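Local coordinates for tRNA threonylcarbamoyladenosine biosynthesis protein TsaB (Pseudomonas aeruginosa, PDB 5BR9) that probably takes part, as a TsaB-type member of the KAE1/TsaD family, in making the threonylcarbamoyl-adenosine modification of tRNA, at residues A[109-114]-A[190-195]; A[133-138]-A[158-163]; A[119-124]-A[166-171]. All coordinates share one frame; numbering follows the deposited sequence.

Contact 1: residues A[109-114]-A[190-195]; sequences QRAYRE and ASLLPH
The guanidinium of Arg110 sits between Leu192 and His195. Leu192 CD1 lies over one face, toward the rim, 3.6 Å from Arg110 NE. His195 CD2 lies over the centre of the opposite face. The imidazole is nearly perpendicular to the guanidinium, with planes 86° apart, and Arg110 NH1 lies at its edge. NH1 donates to Leu193 O at 2.8 Å. That bond is bent, 141° at the hydrogen, and the donor stands above the carbonyl plane. Arg110 reaches this far because its chain is extended from CG to NE.

On the helix, Arg110 NE forms a salt bridge with Glu114 OE2 at 2.8 Å, from above the carboxylate plane. NH2 adds a weak bond. With the bond to Leu193 O, this helps hold the guanidinium's rotation and probably balances its charge. The other methyl, Leu192 CD2, packs on Ala111 CB at 4.2 Å.

Further out, His195 ND1 accepts a hydrogen bond from Glu197 N, capping the next helix, and its ring stacks on Tyr36. Arg113 NE forms a salt bridge with Asp198. Helix 103-115 thus meets the loop before helix 196-208 beside strand 31-38, where the two sheets approach, consistent with a two-lobed actin-like ATPase fold.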
loop_
_atom_site.group_PDB
_atom_site.type_symbol
_atom_site.label_atom_id
_atom_site.label_comp_id
_atom_site.label_asym_id
_atom_site.label_seq_id
_atom_site.Cartn_x
_atom_site.Cartn_y
_atom_site.Cartn_z
ATOM N N GLN A 109 19.246 -7.052 -14.727
ATOM C CA GLN A 109 19.718 -5.843 -15.377
ATOM C C GLN A 109 20.860 -5.250 -14.555
ATOM O O GLN A 109 21.856 -4.771 -15.118
ATOM C CB GLN A 109 18.599 -4.813 -15.538
ATOM C CG GLN A 109 18.965 -3.687 -16.506
ATOM C CD GLN A 109 18.965 -4.172 -17.941
ATOM O OE1 GLN A 109 18.226 -5.088 -18.287
ATOM N NE2 GLN A 109 19.800 -3.576 -18.777
ATOM N N ARG A 110 20.734 -5.292 -13.228
ATOM C CA ARG A 110 21.818 -4.786 -12.382
ATOM C C ARG A 110 23.096 -5.605 -12.518
ATOM O O ARG A 110 24.196 -5.048 -12.616
ATOM C CB ARG A 110 21.407 -4.753 -10.915
ATOM C CG ARG A 110 22.531 -4.263 -10.010
ATOM C CD ARG A 110 22.041 -3.902 -8.636
ATOM N NE ARG A 110 23.102 -3.279 -7.848
ATOM C CZ ARG A 110 22.979 -2.923 -6.575
ATOM N NH1 ARG A 110 21.834 -3.121 -5.932
ATOM N NH2 ARG A 110 24.000 -2.365 -5.947
ATOM N N ALA A 111 22.955 -6.928 -12.545
ATOM C CA ALA A 111 24.127 -7.788 -12.671
ATOM C C ALA A 111 24.789 -7.562 -14.037
ATOM O O ALA A 111 26.011 -7.617 -14.172
ATOM C CB ALA A 111 23.753 -9.243 -12.467
ATOM N N TYR A 112 23.967 -7.316 -15.048
ATOM C CA TYR A 112 24.489 -6.998 -16.361
ATOM C C TYR A 112 25.297 -5.699 -16.311
ATOM O O TYR A 112 26.436 -5.655 -16.769
ATOM C CB TYR A 112 23.362 -6.881 -17.383
ATOM C CG TYR A 112 23.840 -6.225 -18.655
ATOM C CD1 TYR A 112 24.780 -6.858 -19.473
ATOM C CD2 TYR A 112 23.392 -4.953 -19.024
ATOM C CE1 TYR A 112 25.248 -6.249 -20.634
ATOM C CE2 TYR A 112 23.863 -4.332 -20.196
ATOM C CZ TYR A 112 24.784 -4.995 -20.991
ATOM O OH TYR A 112 25.250 -4.409 -22.146
ATOM N N ARG A 113 24.716 -4.651 -15.731
ATOM C CA ARG A 113 25.389 -3.360 -15.661
ATOM C C ARG A 113 26.685 -3.424 -14.849
ATOM O O ARG A 113 27.692 -2.818 -15.223
ATOM C CB ARG A 113 24.461 -2.295 -15.067
ATOM C CG ARG A 113 25.113 -0.932 -14.885
ATOM C CD ARG A 113 24.116 0.100 -14.381
ATOM N NE ARG A 113 23.446 -0.302 -13.138
ATOM C CZ ARG A 113 23.980 -0.166 -11.928
ATOM N NH1 ARG A 113 25.197 0.348 -11.794
ATOM N NH2 ARG A 113 23.298 -0.538 -10.853
ATOM N N GLU A 114 26.668 -4.171 -13.753
ATOM C CA GLU A 114 27.805 -4.172 -12.835
ATOM C C GLU A 114 28.887 -5.223 -13.137
ATOM O O GLU A 114 30.060 -4.966 -12.924
ATOM C CB GLU A 114 27.301 -4.365 -11.404
ATOM C CG GLU A 114 26.621 -3.158 -10.801
ATOM C CD GLU A 114 26.245 -3.369 -9.326
ATOM O OE1 GLU A 114 26.647 -4.392 -8.730
ATOM O OE2 GLU A 114 25.592 -2.481 -8.743
ATOM N N ALA A 190 25.205 -13.490 -3.809
ATOM C CA ALA A 190 23.993 -13.792 -3.071
ATOM C C ALA A 190 23.488 -12.583 -2.250
ATOM O O ALA A 190 22.451 -12.651 -1.599
ATOM C CB ALA A 190 24.236 -14.988 -2.166
ATOM N N SER A 191 24.209 -11.473 -2.276
ATOM C CA SER A 191 23.748 -10.312 -1.517
ATOM C C SER A 191 23.232 -9.174 -2.416
ATOM O O SER A 191 22.796 -8.130 -1.927
ATOM C CB SER A 191 24.855 -9.805 -0.599
ATOM O OG SER A 191 25.782 -9.047 -1.345
ATOM N N LEU A 192 23.266 -9.378 -3.726
ATOM C CA LEU A 192 22.773 -8.351 -4.657
ATOM C C LEU A 192 21.266 -8.120 -4.563
ATOM O O LEU A 192 20.466 -9.069 -4.557
ATOM C CB LEU A 192 23.128 -8.714 -6.103
ATOM C CG LEU A 192 23.063 -7.522 -7.058
ATOM C CD1 LEU A 192 24.240 -6.541 -6.805
ATOM C CD2 LEU A 192 23.007 -8.003 -8.505
ATOM N N LEU A 193 20.895 -6.845 -4.525
ATOM C CA LEU A 193 19.521 -6.403 -4.351
ATOM C C LEU A 193 19.075 -5.572 -5.571
ATOM O O LEU A 193 19.910 -5.133 -6.348
ATOM C CB LEU A 193 19.399 -5.583 -3.053
ATOM C CG LEU A 193 19.738 -6.300 -1.736
ATOM C CD1 LEU A 193 19.544 -5.373 -0.535
ATOM C CD2 LEU A 193 18.882 -7.573 -1.571
ATOM N N PRO A 194 17.753 -5.407 -5.767
ATOM C CA PRO A 194 17.223 -4.535 -6.819
ATOM C C PRO A 194 17.661 -3.086 -6.641
ATOM O O PRO A 194 17.858 -2.654 -5.526
ATOM C CB PRO A 194 15.708 -4.663 -6.650
ATOM C CG PRO A 194 15.516 -5.979 -6.030
ATOM C CD PRO A 194 16.673 -6.156 -5.095
ATOM N N HIS A 195 17.811 -2.356 -7.735
ATOM C CA HIS A 195 18.245 -0.965 -7.700
ATOM C C HIS A 195 17.368 -0.177 -8.695
ATOM O O HIS A 195 17.193 -0.590 -9.847
ATOM C CB HIS A 195 19.725 -0.893 -8.051
ATOM C CG HIS A 195 20.387 0.400 -7.715
ATOM N ND1 HIS A 195 19.966 1.610 -8.222
ATOM C CD2 HIS A 195 21.489 0.666 -6.976
ATOM C CE1 HIS A 195 20.751 2.572 -7.770
ATOM N NE2 HIS A 195 21.690 2.023 -7.020
#

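Contact 2: residues A[133-138]-A[158-163]; sequences WGCYQL and AVPWDA
The indole of Trp133 meets Ala158 through its edge. Its NE1 donates to Ala158 O at 2.9 Å. The oxygen lies near the ring plane, but the donor stands above the carbonyl plane, and the bond is bent to 144° at the hydrogen. Val159 CG1 also lies at this edge, 3.9 Å from Trp133 CZ2. The second indole, Trp161, is covered on one face from within its own loop. Val159 CB and Pro160 CD both lie over that face, offset toward the rim. The loop therefore folds back on its own tryptophan. Trp161 CG stands between the backbone N and the carbonyl carbon (chi1 47°), which starts the indole back toward Val159 and Pro160.

The far end of the Trp161 six-membered ring points at the strand. Its CH2 is 3.6 Å from Tyr136 O and also touches Cys135 CB, and both approach obliquely.

Cys135 is at the centre of the apolar part. Its CB touches Pro160 CD at 3.6 Å. Its SG lies 3.9 Å from Val159 CG1. The sulfur also makes an oblique sulfur-aromatic contact with Trp161, 5.1 Å from SG to the centroid of the six-membered ring. Cys135 thus meets Val159 and Pro160 between Trp133 and Trp161.

The touching parts of the two segments run almost in the same direction, 7° apart, but no backbone hydrogen bond joins them. The loop packs on side chains that rise from one face of the sheet. Tyr136 points the other way, toward helix 103-115, and its OH is hydrogen-bonded to Glu149. Strand 131-139 lies between strands 119-125 and 142-152. Loop 158-163, which leads from strand 142-152 toward strand 168-171, covers the face opposite the helix, where Trp161 also meets Trp168.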
loop_
_atom_site.group_PDB
_atom_site.type_symbol
_atom_site.label_atom_id
_atom_site.label_comp_id
_atom_site.label_asym_id
_atom_site.label_seq_id
_atom_site.Cartn_x
_atom_site.Cartn_y
_atom_site.Cartn_z
ATOM N N TRP A 133 12.573 -17.590 -8.851
ATOM C CA TRP A 133 13.570 -17.969 -9.848
ATOM C C TRP A 133 13.215 -17.470 -11.246
ATOM O O TRP A 133 12.100 -17.669 -11.697
ATOM C CB TRP A 133 13.712 -19.489 -9.852
ATOM C CG TRP A 133 14.638 -20.056 -10.883
ATOM C CD1 TRP A 133 14.295 -20.563 -12.116
ATOM C CD2 TRP A 133 16.049 -20.212 -10.767
ATOM N NE1 TRP A 133 15.411 -21.036 -12.760
ATOM C CE2 TRP A 133 16.503 -20.823 -11.963
ATOM C CE3 TRP A 133 16.982 -19.902 -9.765
ATOM C CZ2 TRP A 133 17.846 -21.120 -12.187
ATOM C CZ3 TRP A 133 18.318 -20.192 -9.989
ATOM C CH2 TRP A 133 18.736 -20.803 -11.189
ATOM N N GLY A 134 14.172 -16.831 -11.922
ATOM C CA GLY A 134 13.980 -16.336 -13.278
ATOM C C GLY A 134 15.311 -16.131 -13.979
ATOM O O GLY A 134 16.237 -15.527 -13.426
ATOM N N CYS A 135 15.427 -16.673 -15.185
ATOM C CA CYS A 135 16.653 -16.574 -15.943
ATOM C C CYS A 135 16.494 -15.554 -17.055
ATOM O O CYS A 135 15.460 -15.503 -17.727
ATOM C CB CYS A 135 17.061 -17.935 -16.507
ATOM S SG CYS A 135 17.510 -19.149 -15.252
ATOM N N TYR A 136 17.539 -14.753 -17.243
ATOM C CA TYR A 136 17.479 -13.598 -18.119
ATOM C C TYR A 136 18.683 -13.575 -19.045
ATOM O O TYR A 136 19.762 -14.033 -18.670
ATOM C CB TYR A 136 17.406 -12.301 -17.279
ATOM C CG TYR A 136 16.046 -12.094 -16.650
ATOM C CD1 TYR A 136 15.131 -11.221 -17.225
ATOM C CD2 TYR A 136 15.659 -12.796 -15.496
ATOM C CE1 TYR A 136 13.868 -11.030 -16.680
ATOM C CE2 TYR A 136 14.375 -12.609 -14.927
ATOM C CZ TYR A 136 13.492 -11.716 -15.533
ATOM O OH TYR A 136 12.224 -11.520 -15.038
ATOM N N GLN A 137 18.484 -13.045 -20.251
ATOM C CA GLN A 137 19.557 -12.907 -21.240
ATOM C C GLN A 137 19.431 -11.568 -21.962
ATOM O O GLN A 137 18.329 -11.111 -22.280
ATOM C CB GLN A 137 19.524 -14.057 -22.246
ATOM C CG GLN A 137 20.535 -13.912 -23.399
ATOM C CD GLN A 137 20.727 -15.199 -24.208
ATOM O OE1 GLN A 137 20.224 -16.269 -23.833
ATOM N NE2 GLN A 137 21.457 -15.099 -25.324
ATOM N N LEU A 138 20.573 -10.946 -22.205
ATOM C CA LEU A 138 20.638 -9.668 -22.884
ATOM C C LEU A 138 20.097 -9.719 -24.314
ATOM O O LEU A 138 20.458 -10.583 -25.112
ATOM C CB LEU A 138 22.082 -9.164 -22.908
ATOM C CG LEU A 138 22.274 -7.695 -23.285
ATOM C CD1 LEU A 138 21.799 -6.767 -22.163
ATOM C CD2 LEU A 138 23.731 -7.440 -23.605
ATOM N N ALA A 158 16.211 -24.556 -12.713
ATOM C CA ALA A 158 16.941 -24.926 -13.926
ATOM C C ALA A 158 17.184 -23.715 -14.827
ATOM O O ALA A 158 16.411 -22.753 -14.814
ATOM C CB ALA A 158 16.171 -26.020 -14.685
ATOM N N VAL A 159 18.258 -23.772 -15.610
ATOM C CA VAL A 159 18.594 -22.696 -16.545
ATOM C C VAL A 159 18.239 -23.151 -17.973
ATOM O O VAL A 159 18.280 -24.353 -18.263
ATOM C CB VAL A 159 20.079 -22.303 -16.430
ATOM C CG1 VAL A 159 20.375 -21.721 -15.054
ATOM C CG2 VAL A 159 20.985 -23.493 -16.743
ATOM N N PRO A 160 17.889 -22.193 -18.860
ATOM C CA PRO A 160 17.469 -22.481 -20.243
ATOM C C PRO A 160 18.642 -22.656 -21.211
ATOM O O PRO A 160 18.421 -22.942 -22.396
ATOM C CB PRO A 160 16.654 -21.237 -20.628
ATOM C CG PRO A 160 17.269 -20.149 -19.844
ATOM C CD PRO A 160 17.836 -20.743 -18.570
ATOM N N TRP A 161 19.861 -22.470 -20.716
ATOM C CA TRP A 161 21.070 -22.647 -21.521
ATOM C C TRP A 161 21.898 -23.791 -20.959
ATOM O O TRP A 161 21.582 -24.309 -19.885
ATOM C CB TRP A 161 21.896 -21.357 -21.542
ATOM C CG TRP A 161 22.058 -20.767 -20.193
ATOM C CD1 TRP A 161 22.828 -21.254 -19.174
ATOM C CD2 TRP A 161 21.416 -19.587 -19.686
ATOM N NE1 TRP A 161 22.704 -20.447 -18.062
ATOM C CE2 TRP A 161 21.850 -19.416 -18.353
ATOM C CE3 TRP A 161 20.526 -18.658 -20.230
ATOM C CZ2 TRP A 161 21.423 -18.352 -17.558
ATOM C CZ3 TRP A 161 20.096 -17.601 -19.432
ATOM C CH2 TRP A 161 20.547 -17.458 -18.113
ATOM N N ASP A 162 22.967 -24.164 -21.660
ATOM C CA ASP A 162 23.873 -25.198 -21.160
ATOM C C ASP A 162 24.451 -24.796 -19.803
ATOM O O ASP A 162 25.064 -23.735 -19.669
ATOM C CB ASP A 162 24.992 -25.462 -22.170
ATOM C CG ASP A 162 26.069 -26.397 -21.634
ATOM O OD1 ASP A 162 27.208 -26.340 -22.145
ATOM O OD2 ASP A 162 25.783 -27.189 -20.713
ATOM N N ALA A 163 24.265 -25.650 -18.803
ATOM C CA ALA A 163 24.646 -25.297 -17.434
ATOM C C ALA A 163 26.154 -25.246 -17.269
ATOM O O ALA A 163 26.683 -24.397 -16.546
ATOM C CB ALA A 163 24.040 -26.279 -16.431
#

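Contact 3: residues A[119-124]-A[166-171]; sequences RVAAAI and ADWFGA
Phe169 is hydrogen-bonded to the neighbouring strand through both its backbone polar atoms. Its N donates to Arg119 O, and its O accepts from Ala121 N. Strands 119-124 and 168-171 thus pair in parallel. Ala121 O then accepts from Ala171 N at 3.0 Å. Ala171 O accepts from Ala123 N. CA-H...O contacts accompany this ladder, such as Val120 CA to Phe169 O at 3.3 Å.

The charged contact is at the start of the pair. Arg119 grips Asp167 side-on with two nitrogens. The bend of the Arg119 chain at chi3 (-85°) turns NE toward Asp167. NE meets the syn lone pair of OD2 at 2.8 Å. NH1 meets OD1 in a nearly straight bond of 172° and also makes a weak bond to OD2. The guanidinium and carboxylate planes are 46° apart, so the pair is twisted. Asp167 is exposed and poorly ordered, so the detail of this pair is less certain.

The apolar contacts fall on two faces. On one, Val120 CG1 touches Ala171 CB at 3.8 Å. On the other, Ala121 CB lies obliquely against Trp168 CZ3, also at 3.8 Å. Trp168 NE1 is hydrogen-bonded to Ala163 O.

Strand 119-125 is the middle strand of its mixed sheet, with strand 131-139 antiparallel on its other side. Beyond strand 168-171 comes strand 187-189, whose Ala187 is backbone hydrogen-bonded to Gly170. The Val120 and Ala122 face is covered by helix 103-115.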
loop_
_atom_site.group_PDB
_atom_site.type_symbol
_atom_site.label_atom_id
_atom_site.label_comp_id
_atom_site.label_asym_id
_atom_site.label_seq_id
_atom_site.Cartn_x
_atom_site.Cartn_y
_atom_site.Cartn_z
ATOM N N ARG A 119 24.081 -13.357 -19.319
ATOM C CA ARG A 119 23.142 -14.388 -18.909
ATOM C C ARG A 119 23.135 -14.463 -17.390
ATOM O O ARG A 119 24.165 -14.717 -16.760
ATOM C CB ARG A 119 23.504 -15.735 -19.542
ATOM C CG ARG A 119 23.572 -15.632 -21.066
ATOM C CD ARG A 119 23.302 -16.932 -21.790
ATOM N NE ARG A 119 24.489 -17.761 -21.908
ATOM C CZ ARG A 119 24.625 -18.752 -22.784
ATOM N NH1 ARG A 119 25.750 -19.460 -22.818
ATOM N NH2 ARG A 119 23.646 -19.025 -23.640
ATOM N N VAL A 120 21.967 -14.228 -16.802
ATOM C CA VAL A 120 21.846 -14.179 -15.347
ATOM C C VAL A 120 20.692 -15.041 -14.873
ATOM O O VAL A 120 19.570 -14.942 -15.372
ATOM C CB VAL A 120 21.665 -12.739 -14.831
ATOM C CG1 VAL A 120 21.385 -12.764 -13.327
ATOM C CG2 VAL A 120 22.906 -11.897 -15.118
ATOM N N ALA A 121 20.985 -15.922 -13.934
ATOM C CA ALA A 121 19.935 -16.629 -13.222
ATOM C C ALA A 121 19.655 -15.835 -11.935
ATOM O O ALA A 121 20.487 -15.776 -11.041
ATOM C CB ALA A 121 20.353 -18.084 -12.925
ATOM N N ALA A 122 18.508 -15.174 -11.882
ATOM C CA ALA A 122 18.128 -14.398 -10.714
ATOM C C ALA A 122 17.344 -15.270 -9.738
ATOM O O ALA A 122 16.444 -16.001 -10.132
ATOM C CB ALA A 122 17.326 -13.185 -11.128
ATOM N N ALA A 123 17.716 -15.210 -8.468
ATOM C CA ALA A 123 17.028 -15.966 -7.435
ATOM C C ALA A 123 16.858 -15.106 -6.204
ATOM O O ALA A 123 17.832 -14.571 -5.682
ATOM C CB ALA A 123 17.799 -17.265 -7.080
ATOM N N ILE A 124 15.612 -14.984 -5.756
ATOM C CA ILE A 124 15.253 -14.208 -4.575
ATOM C C ILE A 124 14.624 -15.141 -3.558
ATOM O O ILE A 124 13.720 -15.911 -3.886
ATOM C CB ILE A 124 14.295 -13.045 -4.939
ATOM C CG1 ILE A 124 15.011 -12.020 -5.828
ATOM C CG2 ILE A 124 13.739 -12.403 -3.675
ATOM C CD1 ILE A 124 14.093 -10.932 -6.382
ATOM N N ALA A 166 30.371 -21.348 -18.711
ATOM C CA ALA A 166 30.946 -20.590 -17.613
ATOM C C ALA A 166 30.636 -19.088 -17.694
ATOM O O ALA A 166 31.276 -18.279 -17.015
ATOM C CB ALA A 166 32.460 -20.819 -17.580
ATOM N N ASP A 167 29.659 -18.710 -18.515
ATOM C CA ASP A 167 29.395 -17.289 -18.740
ATOM C C ASP A 167 28.166 -16.769 -17.973
ATOM O O ASP A 167 28.013 -15.558 -17.775
ATOM C CB ASP A 167 29.216 -17.022 -20.233
ATOM C CG ASP A 167 28.007 -17.731 -20.796
ATOM O OD1 ASP A 167 27.938 -18.971 -20.663
ATOM O OD2 ASP A 167 27.117 -17.046 -21.344
ATOM N N TRP A 168 27.294 -17.665 -17.533
ATOM C CA TRP A 168 26.124 -17.204 -16.789
ATOM C C TRP A 168 26.423 -16.973 -15.291
ATOM O O TRP A 168 27.302 -17.602 -14.699
ATOM C CB TRP A 168 24.955 -18.177 -16.968
ATOM C CG TRP A 168 25.157 -19.535 -16.418
ATOM C CD1 TRP A 168 25.902 -20.539 -16.962
ATOM C CD2 TRP A 168 24.572 -20.069 -15.223
ATOM N NE1 TRP A 168 25.830 -21.664 -16.172
ATOM C CE2 TRP A 168 25.016 -21.404 -15.100
ATOM C CE3 TRP A 168 23.721 -19.549 -14.245
ATOM C CZ2 TRP A 168 24.637 -22.223 -14.040
ATOM C CZ3 TRP A 168 23.343 -20.369 -13.187
ATOM C CH2 TRP A 168 23.796 -21.691 -13.096
ATOM N N PHE A 169 25.672 -16.050 -14.702
ATOM C CA PHE A 169 25.957 -15.495 -13.382
ATOM C C PHE A 169 24.738 -15.668 -12.481
ATOM O O PHE A 169 23.600 -15.524 -12.932
ATOM C CB PHE A 169 26.347 -14.008 -13.547
ATOM C CG PHE A 169 26.688 -13.271 -12.258
ATOM C CD1 PHE A 169 27.980 -13.287 -11.752
ATOM C CD2 PHE A 169 25.730 -12.500 -11.606
ATOM C CE1 PHE A 169 28.305 -12.591 -10.592
ATOM C CE2 PHE A 169 26.048 -11.788 -10.452
ATOM C CZ PHE A 169 27.340 -11.837 -9.938
ATOM N N GLY A 170 24.974 -15.945 -11.207
ATOM C CA GLY A 170 23.884 -16.056 -10.246
ATOM C C GLY A 170 23.743 -14.789 -9.405
ATOM O O GLY A 170 24.687 -14.315 -8.752
ATOM N N ALA A 171 22.548 -14.223 -9.428
ATOM C CA ALA A 171 22.286 -12.985 -8.714
ATOM C C ALA A 171 21.111 -13.128 -7.767
ATOM O O ALA A 171 20.070 -13.660 -8.140
ATOM C CB ALA A 171 22.019 -11.861 -9.686
#

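How the contacts relate
Contact 3 is the most buried of the three, apart from the salt bridge to its exposed Asp167. It is a parallel strand pair held mainly by backbone hydrogen bonds. Contacts 1 and 2 are partly buried and rest mainly on side chains. Contact 1 involves the helix on one face of the sheet: Ala111 packs on Val120, Phe169 and Ala171 of contact 3. Contact 2 lies on the face opposite the helix. Contacts 2 and 3 share a sheet, since strands 131-139 and 119-125 are neighbours in it. Their chemistry differs with place: contact 1 is built round a charged cluster, contact 2 round tryptophans and a cysteine. Along the chain, contact 2 is nested within contact 3, and contact 3 within contact 1.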